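Local coordinates for prolyl-tRNA synthetase (Giardia lamblia ATCC 50803, PDB 3IAL), which probably joins L-proline to tRNA(Pro) using ATP, and binds the prolyl-adenylate intermediate, at residues B[300-305]-B[364-369]. Residues are numbered along the deposited sequence; the frame is centred on the assembly and turned at random.
Sequences IHVVII and LRIEVG
V303 and I305 hydrogen-bond to L364, I366 and V368, joining neighbouring parallel strands of the mixed five-stranded sheet in the anticodon-binding domain, an α/β fold; the strand directions differ by 18°. Five backbone hydrogen bonds, beginning at H301 O, define the register, and each of V303 and I305 bonds through both its N and its O, the pattern of a parallel pair. The bond from I305 N to I366 O is the shortest, 2.8 Å, and nearly linear at 170°. Farther along, V368 N donates to I305 O at 3.2 Å from 30° off the carbonyl plane. Carbonyl oxygens also receive CA-H...O contacts, such as V302 CA to L364 O at 3.1 Å.

Apolar side chains pack on the face shared by V302, I304, L364 and I366: V302 CG1, anti to its backbone N, meets the tip of I366 at CD1, 3.8 Å away. Helix 315-334 covers I304 and V368, while I417 of helix 416-438 touches V302 and L364. On the other face, under helix 350-359, V303 and I305 meet the aliphatic part of R365, with V303 CG1 3.5 Å from R365 CB.

A salt bridge lies within strand 364-369, and R365 NH1 also has a long, weak ion pair with E358. From CG to NE the R365 chain is extended, and its NE donates to the anti lone pair of E367 OE2 at 2.9 Å, the oxygen lying close to the guanidinium plane.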
ATOM      1  N   ILE B 300     -17.027  -7.355   1.724  1.00 32.24           N
ATOM      2  CA  ILE B 300     -17.857  -8.418   1.167  1.00 32.54           C
ATOM      3  C   ILE B 300     -18.969  -7.774   0.348  1.00 32.57           C
ATOM      4  O   ILE B 300     -19.824  -7.092   0.901  1.00 34.20           O
ATOM      5  CB  ILE B 300     -18.480  -9.266   2.302  1.00 36.52           C
ATOM      6  CG1 ILE B 300     -17.410 -10.129   2.975  1.00 39.62           C
ATOM      7  CG2 ILE B 300     -19.614 -10.149   1.779  1.00 37.77           C
ATOM      8  CD1 ILE B 300     -17.807 -10.592   4.369  1.00 44.80           C
ATOM      9  N   HIS B 301     -18.951  -7.961  -0.968  1.00 31.86           N
ATOM     10  CA  HIS B 301     -20.026  -7.450  -1.822  1.00 32.76           C
ATOM     11  C   HIS B 301     -21.351  -8.149  -1.525  1.00 32.52           C
ATOM     12  O   HIS B 301     -22.413  -7.534  -1.572  1.00 33.69           O
ATOM     13  CB  HIS B 301     -19.720  -7.690  -3.298  1.00 33.49           C
ATOM     14  CG  HIS B 301     -18.623  -6.841  -3.854  1.00 36.52           C
ATOM     15  ND1 HIS B 301     -17.507  -7.378  -4.459  1.00 35.53           N
ATOM     16  CD2 HIS B 301     -18.482  -5.497  -3.932  1.00 36.89           C
ATOM     17  CE1 HIS B 301     -16.720  -6.403  -4.872  1.00 35.50           C
ATOM     18  NE2 HIS B 301     -17.286  -5.252  -4.564  1.00 35.07           N
ATOM     19  N   VAL B 302     -21.275  -9.449  -1.253  1.00 33.79           N
ATOM     20  CA  VAL B 302     -22.453 -10.311  -1.177  1.00 33.32           C
ATOM     21  C   VAL B 302     -22.308 -11.334  -0.059  1.00 33.16           C
ATOM     22  O   VAL B 302     -21.307 -12.036   0.022  1.00 33.56           O
ATOM     23  CB  VAL B 302     -22.657 -11.090  -2.490  1.00 31.71           C
ATOM     24  CG1 VAL B 302     -23.840 -12.051  -2.369  1.00 34.73           C
ATOM     25  CG2 VAL B 302     -22.848 -10.137  -3.664  1.00 33.79           C
ATOM     26  N   VAL B 303     -23.310 -11.422   0.805  1.00 35.13           N
ATOM     27  CA  VAL B 303     -23.339 -12.495   1.796  1.00 34.72           C
ATOM     28  C   VAL B 303     -24.448 -13.471   1.416  1.00 35.59           C
ATOM     29  O   VAL B 303     -25.600 -13.075   1.238  1.00 37.39           O
ATOM     30  CB  VAL B 303     -23.516 -11.968   3.233  1.00 34.24           C
ATOM     31  CG1 VAL B 303     -24.789 -11.107   3.369  1.00 32.49           C
ATOM     32  CG2 VAL B 303     -23.510 -13.139   4.223  1.00 32.89           C
ATOM     33  N   ILE B 304     -24.094 -14.742   1.264  1.00 35.26           N
ATOM     34  CA  ILE B 304     -25.070 -15.766   0.918  1.00 35.32           C
ATOM     35  C   ILE B 304     -25.417 -16.509   2.190  1.00 34.02           C
ATOM     36  O   ILE B 304     -24.535 -17.006   2.877  1.00 32.94           O
ATOM     37  CB  ILE B 304     -24.529 -16.749  -0.140  1.00 35.09           C
ATOM     38  CG1 ILE B 304     -23.923 -15.997  -1.326  1.00 36.05           C
ATOM     39  CG2 ILE B 304     -25.637 -17.647  -0.641  1.00 36.51           C
ATOM     40  CD1 ILE B 304     -23.427 -16.915  -2.447  1.00 33.63           C
ATOM     41  N   ILE B 305     -26.705 -16.577   2.509  1.00 35.51           N
ATOM     42  CA  ILE B 305     -27.158 -17.185   3.752  1.00 34.03           C
ATOM     43  C   ILE B 305     -28.032 -18.411   3.480  1.00 33.80           C
ATOM     44  O   ILE B 305     -29.120 -18.288   2.922  1.00 33.22           O
ATOM     45  CB  ILE B 305     -27.934 -16.175   4.616  1.00 35.32           C
ATOM     46  CG1 ILE B 305     -27.041 -14.974   4.954  1.00 34.92           C
ATOM     47  CG2 ILE B 305     -28.430 -16.841   5.911  1.00 30.17           C
ATOM     48  CD1 ILE B 305     -27.787 -13.787   5.552  1.00 36.58           C
ATOM     49  N   LEU B 364     -25.318  -6.634  -0.787  1.00 32.86           N
ATOM     50  CA  LEU B 364     -26.335  -7.613  -1.159  1.00 33.17           C
ATOM     51  C   LEU B 364     -26.273  -8.850  -0.274  1.00 32.56           C
ATOM     52  O   LEU B 364     -25.190  -9.352   0.033  1.00 32.54           O
ATOM     53  CB  LEU B 364     -26.144  -8.039  -2.617  1.00 33.14           C
ATOM     54  CG  LEU B 364     -26.410  -7.010  -3.714  1.00 34.70           C
ATOM     55  CD1 LEU B 364     -25.887  -7.513  -5.062  1.00 36.94           C
ATOM     56  CD2 LEU B 364     -27.886  -6.687  -3.801  1.00 38.21           C
ATOM     57  N   ARG B 365     -27.433  -9.344   0.139  1.00 33.38           N
ATOM     58  CA  ARG B 365     -27.516 -10.717   0.634  1.00 34.60           C
ATOM     59  C   ARG B 365     -28.409 -11.548  -0.266  1.00 34.38           C
ATOM     60  O   ARG B 365     -29.420 -11.070  -0.791  1.00 36.35           O
ATOM     61  CB  ARG B 365     -27.994 -10.800   2.086  1.00 36.19           C
ATOM     62  CG  ARG B 365     -29.457 -10.516   2.296  1.00 38.73           C
ATOM     63  CD  ARG B 365     -29.920 -10.949   3.669  1.00 37.75           C
ATOM     64  NE  ARG B 365     -31.301 -10.532   3.876  1.00 38.21           N
ATOM     65  CZ  ARG B 365     -31.673  -9.297   4.203  1.00 38.14           C
ATOM     66  NH1 ARG B 365     -30.764  -8.340   4.387  1.00 38.57           N
ATOM     67  NH2 ARG B 365     -32.962  -9.019   4.357  1.00 39.68           N
ATOM     68  N   ILE B 366     -28.009 -12.799  -0.441  1.00 33.31           N
ATOM     69  CA  ILE B 366     -28.792 -13.771  -1.147  1.00 31.65           C
ATOM     70  C   ILE B 366     -29.210 -14.822  -0.117  1.00 32.56           C
ATOM     71  O   ILE B 366     -28.375 -15.310   0.640  1.00 32.21           O
ATOM     72  CB  ILE B 366     -27.979 -14.441  -2.276  1.00 31.02           C
ATOM     73  CG1 ILE B 366     -27.418 -13.393  -3.244  1.00 30.57           C
ATOM     74  CG2 ILE B 366     -28.845 -15.452  -3.039  1.00 31.27           C
ATOM     75  CD1 ILE B 366     -26.520 -13.977  -4.324  1.00 32.15           C
ATOM     76  N   GLU B 367     -30.499 -15.150  -0.081  1.00 31.37           N
ATOM     77  CA  GLU B 367     -31.001 -16.203   0.786  1.00 33.07           C
ATOM     78  C   GLU B 367     -31.392 -17.383  -0.091  1.00 32.63           C
ATOM     79  O   GLU B 367     -32.095 -17.216  -1.080  1.00 30.78           O
ATOM     80  CB  GLU B 367     -32.199 -15.716   1.595  1.00 32.03           C
ATOM     81  CG  GLU B 367     -31.866 -14.556   2.533  1.00 37.73           C
ATOM     82  CD  GLU B 367     -33.075 -14.014   3.280  1.00 37.36           C
ATOM     83  OE1 GLU B 367     -34.125 -14.680   3.297  1.00 40.95           O
ATOM     84  OE2 GLU B 367     -32.963 -12.917   3.864  1.00 41.48           O
ATOM     85  N   VAL B 368     -30.903 -18.562   0.273  1.00 33.85           N
ATOM     86  CA  VAL B 368     -31.176 -19.794  -0.441  1.00 33.28           C
ATOM     87  C   VAL B 368     -31.635 -20.824   0.582  1.00 35.20           C
ATOM     88  O   VAL B 368     -30.925 -21.094   1.549  1.00 35.89           O
ATOM     89  CB  VAL B 368     -29.904 -20.315  -1.138  1.00 34.76           C
ATOM     90  CG1 VAL B 368     -30.217 -21.552  -1.962  1.00 36.35           C
ATOM     91  CG2 VAL B 368     -29.262 -19.218  -2.006  1.00 30.91           C
ATOM     92  N   GLY B 369     -32.830 -21.375   0.379  1.00 35.50           N
ATOM     93  CA  GLY B 369     -33.376 -22.413   1.248  1.00 35.48           C
ATOM     94  C   GLY B 369     -33.996 -23.554   0.458  1.00 35.58           C
ATOM     95  O   GLY B 369     -34.133 -23.476  -0.762  1.00 32.09           O
TER